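Local coordinates for ditrans,polycis-undecaprenyl-diphosphate synthase ((2E,6E)-farnesyl-diphosphate specific) (PDB 6ACS), which makes undecaprenyl diphosphate by cis-prenyl chain elongation, probably by adding eight isopentenyl diphosphates to farnesyl diphosphate, giving the precursor of the glycosyl carrier lipid of the bacterial cell wall, at the interface of chains A and B. Sequence-based numbering; all coordinates share one arbitrary frame. Chains: chain A/B, Ditrans,polycis-undecaprenyl-diphosphate synthase ((2E,6E)-farnesyl-diphosphate specific).

Contacts 1 and 2 lie about 26 Å apart, measured between the centres of their C-alpha atoms, on one two-fold symmetric interface of the homodimer. They share no residue, but the chain A segment 188-192 and A:Trp199 and A:Ala202 are close in sequence, as are B:Leu198 and B:Glu205. Contact 1 is apolar packing centred about 26 Å from A:Asp18, a predicted catalytic residue. Contact 2 joins a phenylalanine stacked on a glycine-rich loop to a cluster of charged groups; the centre of contact 2 is about 5 Å from A:Asp18. Contact 1 thus probably serves assembly, whereas contact 2 brings the partner chain to the active-site rim.

Contact 1: the interface of chains A and B. Residues chain A 165-166, 169, 199, 202; chain B 140-141, 143-144, 198.
Helix 139-155 of chain B packs against helix 166-170 and the loop residue A:Trp199 in the apolar part of the cis-prenyltransferase dimer interface. B:Met140 lies across the indole of A:Trp199 at about a right angle. Its CG sits over the six-membered ring in a CH-pi contact, 3.7 Å from the ring centroid and displaced toward the rim. The sulphur SD follows the same face toward the five-membered ring, 3.9 Å from CE2 of A:Trp199. The inclined phenyl of A:Phe169, from the same chain as the indole, touches the opposite face through CD2, near the rim. B:Ile143 comes to the indole edge, with CB in the ring plane. Its methyl CG2, anti to the backbone N, packs 3.6 Å from CZ3 of A:Trp199 and also reaches CE2 of A:Phe169 at 3.7 Å, filling the angle between the two aromatic rings.

A:Val166 presses on the helix backbone itself. Its CG1 is anti to the backbone N (chi1 166°), which leaves CG2 directed at the first turn of the helix, 3.6 Å from the carbonyl O of B:Met140 and equally near CA of B:Trp141. One turn on from B:Met140, the small B:Ala144 lets the segment around A:Asn165 and A:Val166 come close: its CB is 3.7 Å from C of A:Asn165. At the other end of the patch, the methyl of A:Ala202 meets the branched tip of B:Leu198, 3.7 Å from CD1. Hydrophobic fit, rather than polar pairing, therefore holds this patch. In the fold, it joins the start of helix 139-155, just after strand 129-134, to the short helix 166-170 and the loop segment between strands 183-186 and 205-208 of the other subunit.

Contact 2: the interface of chains A and B. Residues chain A 22, 188-192; chain B 205, 235-236.
B:Phe235, the last residue of helix 218-235, packs on the loop of chain A that follows strand 183-186 in this UPP synthase family dimer. The CA of A:Asp190 lies over the centre of its ring in a CH-pi contact, 3.8 Å from the centroid. The aspartate CG is anti to the backbone N (chi1 -159°), and its carboxylate stacks nearly parallel to the phenyl, the planes 15° apart. The backbone of A:Gly189 covers the same face at the CZ end, and the carbonyl O of A:Gly188 comes to the rim, 3.4 Å from CE1 of B:Phe235. From the opposite side the poorly ordered A:Arg22 brings the NH2 end of its guanidinium beside the CD1 rim, the two planes 68° apart.

B:Glu205, a predicted magnesium ligand, bends at chi2 toward A:Asp190 and A:Arg192, a predicted substrate-binding residue. Its OE2 is modelled 2.5 Å from OD1 of A:Asp190, too close for two acceptors, so this detail is doubtful. The same OE2 sits over the centre of the A:Arg192 guanidinium, 3.1 Å from NH1; this is a salt bridge through the face, with the N-H directed elsewhere. NH1 instead donates to the syn lone pair of OD2 of A:Asp190 at 3.0 Å. NH1 and NH2 of A:Arg192 together grip the carbonyl O of B:Gly236 end-on, the NH2 bond being 3.2 Å, with that oxygen in the guanidinium plane.

Contact 1: the interface of chains A and B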
ATOM      1  N   ASN A 165      17.231  -6.004   7.059  1.00 27.88           N
ATOM      2  CA  ASN A 165      16.742  -4.635   7.145  1.00 25.84           C
ATOM      3  C   ASN A 165      16.056  -4.297   5.831  1.00 24.60           C
ATOM      4  O   ASN A 165      15.932  -5.144   4.942  1.00 25.40           O
ATOM      5  CB  ASN A 165      17.891  -3.670   7.468  1.00 27.31           C
ATOM      6  CG  ASN A 165      19.022  -3.701   6.429  1.00 31.94           C
ATOM      7  OD1 ASN A 165      18.874  -4.199   5.310  1.00 30.09           O
ATOM      8  ND2 ASN A 165      20.169  -3.147   6.814  1.00 36.12           N
ATOM      9  N   VAL A 166      15.626  -3.042   5.696  1.00 22.41           N
ATOM     10  CA  VAL A 166      14.864  -2.657   4.509  1.00 21.15           C
ATOM     11  C   VAL A 166      15.682  -2.891   3.247  1.00 22.68           C
ATOM     12  O   VAL A 166      15.182  -3.437   2.256  1.00 23.45           O
ATOM     13  CB  VAL A 166      14.398  -1.192   4.614  1.00 24.19           C
ATOM     14  CG1 VAL A 166      13.921  -0.689   3.261  1.00 26.21           C
ATOM     15  CG2 VAL A 166      13.247  -1.071   5.638  1.00 24.02           C
ATOM     16  N   PHE A 169      15.877  -6.596   2.400  1.00 25.08           N
ATOM     17  CA  PHE A 169      14.581  -7.144   2.017  1.00 22.72           C
ATOM     18  C   PHE A 169      14.180  -6.694   0.613  1.00 24.18           C
ATOM     19  O   PHE A 169      13.595  -7.470  -0.153  1.00 25.26           O
ATOM     20  CB  PHE A 169      13.527  -6.717   3.043  1.00 22.47           C
ATOM     21  CG  PHE A 169      12.212  -7.394   2.857  1.00 22.25           C
ATOM     22  CD1 PHE A 169      12.012  -8.663   3.364  1.00 22.91           C
ATOM     23  CD2 PHE A 169      11.195  -6.793   2.140  1.00 20.93           C
ATOM     24  CE1 PHE A 169      10.795  -9.321   3.180  1.00 22.55           C
ATOM     25  CE2 PHE A 169       9.985  -7.438   1.948  1.00 22.55           C
ATOM     26  CZ  PHE A 169       9.790  -8.704   2.474  1.00 20.93           C
ATOM     27  N   TRP A 199       4.786  -2.543  -1.612  1.00 21.94           N
ATOM     28  CA  TRP A 199       6.166  -2.124  -1.375  1.00 20.72           C
ATOM     29  C   TRP A 199       6.636  -1.152  -2.454  1.00 22.40           C
ATOM     30  O   TRP A 199       7.207  -0.092  -2.161  1.00 24.36           O
ATOM     31  CB  TRP A 199       7.078  -3.362  -1.340  1.00 21.28           C
ATOM     32  CG  TRP A 199       8.521  -3.075  -1.038  1.00 20.27           C
ATOM     33  CD1 TRP A 199       9.481  -2.675  -1.914  1.00 23.31           C
ATOM     34  CD2 TRP A 199       9.166  -3.199   0.239  1.00 20.97           C
ATOM     35  NE1 TRP A 199      10.686  -2.509  -1.264  1.00 24.67           N
ATOM     36  CE2 TRP A 199      10.518  -2.838   0.060  1.00 22.38           C
ATOM     37  CE3 TRP A 199       8.728  -3.586   1.515  1.00 19.36           C
ATOM     38  CZ2 TRP A 199      11.439  -2.848   1.104  1.00 24.85           C
ATOM     39  CZ3 TRP A 199       9.648  -3.594   2.553  1.00 18.06           C
ATOM     40  CH2 TRP A 199      10.983  -3.219   2.348  1.00 22.13           C
ATOM     41  N   ALA A 202       5.392   2.611  -2.477  1.00 21.94           N
ATOM     42  CA  ALA A 202       5.381   3.261  -1.175  1.00 22.72           C
ATOM     43  C   ALA A 202       5.528   4.776  -1.294  1.00 24.75           C
ATOM     44  O   ALA A 202       5.040   5.511  -0.434  1.00 23.89           O
ATOM     45  CB  ALA A 202       6.489   2.682  -0.291  1.00 24.99           C
TER
ATOM     46  N   MET B 140       7.879   0.181   5.195  1.00 19.96           N
ATOM     47  CA  MET B 140       8.923  -0.745   4.793  1.00 20.68           C
ATOM     48  C   MET B 140       9.673  -1.283   5.998  1.00 19.82           C
ATOM     49  O   MET B 140       9.982  -2.480   6.045  1.00 20.68           O
ATOM     50  CB  MET B 140       9.888  -0.066   3.824  1.00 20.68           C
ATOM     51  CG  MET B 140       9.255   0.165   2.452  1.00 23.19           C
ATOM     52  SD  MET B 140      10.434   0.909   1.271  1.00 30.42           S
ATOM     53  CE  MET B 140      10.482   2.603   1.813  0.55 31.91           C
ATOM     54  N   TRP B 141      10.011  -0.406   6.954  1.00 20.49           N
ATOM     55  CA  TRP B 141      10.669  -0.866   8.173  1.00 22.13           C
ATOM     56  C   TRP B 141       9.830  -1.937   8.852  1.00 22.29           C
ATOM     57  O   TRP B 141      10.359  -2.955   9.292  1.00 22.39           O
ATOM     58  CB  TRP B 141      10.911   0.300   9.145  1.00 23.16           C
ATOM     59  CG  TRP B 141      11.266  -0.228  10.517  1.00 26.49           C
ATOM     60  CD1 TRP B 141      12.507  -0.576  10.964  1.00 26.79           C
ATOM     61  CD2 TRP B 141      10.354  -0.542  11.577  1.00 24.85           C
ATOM     62  NE1 TRP B 141      12.425  -1.074  12.252  1.00 27.18           N
ATOM     63  CE2 TRP B 141      11.114  -1.062  12.646  1.00 28.49           C
ATOM     64  CE3 TRP B 141       8.967  -0.417  11.734  1.00 26.17           C
ATOM     65  CZ2 TRP B 141      10.533  -1.480  13.838  1.00 28.45           C
ATOM     66  CZ3 TRP B 141       8.388  -0.837  12.929  1.00 27.60           C
ATOM     67  CH2 TRP B 141       9.175  -1.350  13.965  1.00 32.07           C
ATOM     68  N   ILE B 143       7.541  -3.989   7.609  1.00 18.83           N
ATOM     69  CA  ILE B 143       7.554  -5.225   6.841  1.00 20.99           C
ATOM     70  C   ILE B 143       8.889  -5.952   6.990  1.00 20.64           C
ATOM     71  O   ILE B 143       8.926  -7.173   7.199  1.00 20.62           O
ATOM     72  CB  ILE B 143       7.223  -4.895   5.377  1.00 19.94           C
ATOM     73  CG1 ILE B 143       5.718  -4.605   5.249  1.00 22.56           C
ATOM     74  CG2 ILE B 143       7.668  -6.014   4.427  1.00 18.91           C
ATOM     75  CD1 ILE B 143       5.344  -3.815   3.998  1.00 21.82           C
ATOM     76  N   ALA B 144      10.008  -5.223   6.889  1.00 20.18           N
ATOM     77  CA  ALA B 144      11.305  -5.890   7.010  1.00 19.47           C
ATOM     78  C   ALA B 144      11.549  -6.371   8.439  1.00 21.96           C
ATOM     79  O   ALA B 144      12.211  -7.389   8.645  1.00 23.58           O
ATOM     80  CB  ALA B 144      12.440  -4.965   6.524  1.00 21.96           C
ATOM     81  N   LEU B 198       1.763   0.367   4.702  1.00 22.47           N
ATOM     82  CA  LEU B 198       1.641  -0.281   3.391  1.00 20.55           C
ATOM     83  C   LEU B 198       0.881  -1.606   3.469  1.00 24.72           C
ATOM     84  O   LEU B 198      -0.068  -1.845   2.706  1.00 22.67           O
ATOM     85  CB  LEU B 198       3.037  -0.521   2.814  1.00 21.37           C
ATOM     86  CG  LEU B 198       3.905   0.729   2.729  1.00 23.88           C
ATOM     87  CD1 LEU B 198       5.319   0.334   2.270  1.00 22.58           C
ATOM     88  CD2 LEU B 198       3.299   1.800   1.804  1.00 22.76           C
TER

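Contact 2: the interface of chains A and B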
ATOM      1  N   ARG A  22     -18.727  -1.215 -15.045  1.00 32.75           N
ATOM      2  CA  ARG A  22     -19.721  -0.157 -15.104  1.00 35.91           C
ATOM      3  C   ARG A  22     -19.937   0.376 -16.504  1.00 36.24           C
ATOM      4  O   ARG A  22     -20.716   1.316 -16.667  1.00 38.08           O
ATOM      5  CB  ARG A  22     -19.323   1.014 -14.205  1.00 40.62           C
ATOM      6  CG  ARG A  22     -19.230   0.680 -12.761  1.00 47.58           C
ATOM      7  CD  ARG A  22     -18.584   1.811 -11.989  1.00 49.42           C
ATOM      8  NE  ARG A  22     -18.398   1.398 -10.607  1.00 54.71           N
ATOM      9  CZ  ARG A  22     -19.314   1.554  -9.657  1.00 58.14           C
ATOM     10  NH1 ARG A  22     -20.470   2.143  -9.937  1.00 56.23           N
ATOM     11  NH2 ARG A  22     -19.068   1.131  -8.426  1.00 61.32           N
ATOM     12  N   GLY A 188     -11.670   4.070 -13.149  1.00 22.28           N
ATOM     13  CA  GLY A 188     -12.901   3.452 -12.698  1.00 22.54           C
ATOM     14  C   GLY A 188     -13.571   4.111 -11.508  1.00 26.97           C
ATOM     15  O   GLY A 188     -14.732   3.783 -11.221  1.00 24.45           O
ATOM     16  N   GLY A 189     -12.880   5.003 -10.794  1.00 22.88           N
ATOM     17  CA  GLY A 189     -13.479   5.798  -9.741  1.00 23.42           C
ATOM     18  C   GLY A 189     -13.102   5.424  -8.311  1.00 21.40           C
ATOM     19  O   GLY A 189     -13.277   6.259  -7.404  1.00 23.15           O
ATOM     20  N   ASP A 190     -12.665   4.200  -8.045  1.00 19.84           N
ATOM     21  CA  ASP A 190     -12.384   3.870  -6.652  1.00 19.16           C
ATOM     22  C   ASP A 190     -11.008   4.383  -6.258  1.00 23.25           C
ATOM     23  O   ASP A 190     -10.103   4.478  -7.090  1.00 22.83           O
ATOM     24  CB  ASP A 190     -12.451   2.362  -6.403  1.00 21.97           C
ATOM     25  CG  ASP A 190     -12.686   2.022  -4.926  1.00 24.30           C
ATOM     26  OD1 ASP A 190     -12.987   2.930  -4.108  1.00 23.97           O
ATOM     27  OD2 ASP A 190     -12.564   0.835  -4.600  1.00 22.51           O
ATOM     28  N   PHE A 191     -10.859   4.712  -4.968  1.00 20.61           N
ATOM     29  CA  PHE A 191      -9.624   5.295  -4.454  1.00 19.64           C
ATOM     30  C   PHE A 191      -8.879   4.285  -3.586  1.00 22.31           C
ATOM     31  O   PHE A 191      -8.542   4.587  -2.442  1.00 22.99           O
ATOM     32  CB  PHE A 191      -9.930   6.569  -3.624  1.00 19.93           C
ATOM     33  CG  PHE A 191     -10.407   7.744  -4.452  1.00 24.79           C
ATOM     34  CD1 PHE A 191     -11.701   7.790  -4.927  1.00 31.88           C
ATOM     35  CD2 PHE A 191      -9.555   8.806  -4.729  1.00 27.36           C
ATOM     36  CE1 PHE A 191     -12.143   8.878  -5.689  1.00 34.55           C
ATOM     37  CE2 PHE A 191      -9.987   9.886  -5.482  1.00 28.61           C
ATOM     38  CZ  PHE A 191     -11.275   9.914  -5.967  1.00 32.38           C
ATOM     39  N   ARG A 192      -8.602   3.091  -4.111  1.00 21.05           N
ATOM     40  CA  ARG A 192      -7.876   2.071  -3.361  1.00 17.27           C
ATOM     41  C   ARG A 192      -6.750   1.573  -4.230  1.00 22.24           C
ATOM     42  O   ARG A 192      -6.879   1.544  -5.455  1.00 21.14           O
ATOM     43  CB  ARG A 192      -8.752   0.850  -2.989  1.00 18.79           C
ATOM     44  CG  ARG A 192      -9.924   1.131  -2.092  1.00 19.60           C
ATOM     45  CD  ARG A 192     -10.709  -0.166  -1.864  1.00 20.27           C
ATOM     46  NE  ARG A 192     -11.642  -0.104  -0.730  1.00 22.60           N
ATOM     47  CZ  ARG A 192     -12.973  -0.201  -0.831  1.00 25.11           C
ATOM     48  NH1 ARG A 192     -13.568  -0.316  -2.024  1.00 21.62           N
ATOM     49  NH2 ARG A 192     -13.711  -0.191   0.272  1.00 27.55           N
TER
ATOM     50  N   GLU B 205      -9.586   2.856   1.530  1.00 17.95           N
ATOM     51  CA  GLU B 205      -9.918   4.037   0.740  1.00 16.29           C
ATOM     52  C   GLU B 205      -8.952   5.147   1.105  1.00 18.98           C
ATOM     53  O   GLU B 205      -8.688   5.384   2.280  1.00 21.99           O
ATOM     54  CB  GLU B 205     -11.340   4.517   1.031  1.00 19.49           C
ATOM     55  CG  GLU B 205     -12.414   3.562   0.515  1.00 20.24           C
ATOM     56  CD  GLU B 205     -12.524   3.636  -1.007  1.00 22.08           C
ATOM     57  OE1 GLU B 205     -11.980   4.599  -1.604  1.00 24.72           O
ATOM     58  OE2 GLU B 205     -13.169   2.752  -1.601  1.00 23.48           O
ATOM     59  N   PHE B 235     -18.564   1.387  -4.539  1.00 27.95           N
ATOM     60  CA  PHE B 235     -17.518   0.446  -4.930  1.00 31.03           C
ATOM     61  C   PHE B 235     -17.430  -0.769  -4.035  1.00 35.89           C
ATOM     62  O   PHE B 235     -16.549  -1.614  -4.254  1.00 40.03           O
ATOM     63  CB  PHE B 235     -16.161   1.151  -4.959  1.00 25.47           C
ATOM     64  CG  PHE B 235     -16.133   2.307  -5.882  1.00 25.07           C
ATOM     65  CD1 PHE B 235     -16.133   2.091  -7.262  1.00 26.52           C
ATOM     66  CD2 PHE B 235     -16.113   3.609  -5.398  1.00 24.65           C
ATOM     67  CE1 PHE B 235     -16.122   3.156  -8.139  1.00 29.11           C
ATOM     68  CE2 PHE B 235     -16.093   4.677  -6.277  1.00 27.48           C
ATOM     69  CZ  PHE B 235     -16.116   4.451  -7.648  1.00 31.81           C
ATOM     70  N   GLY B 236     -18.318  -0.881  -3.057  1.00 45.72           N
ATOM     71  CA  GLY B 236     -18.422  -2.023  -2.184  1.00 45.12           C
ATOM     72  C   GLY B 236     -17.478  -1.972  -0.991  1.00 45.60           C
ATOM     73  O   GLY B 236     -16.501  -1.220  -0.939  1.00 46.52           O
TER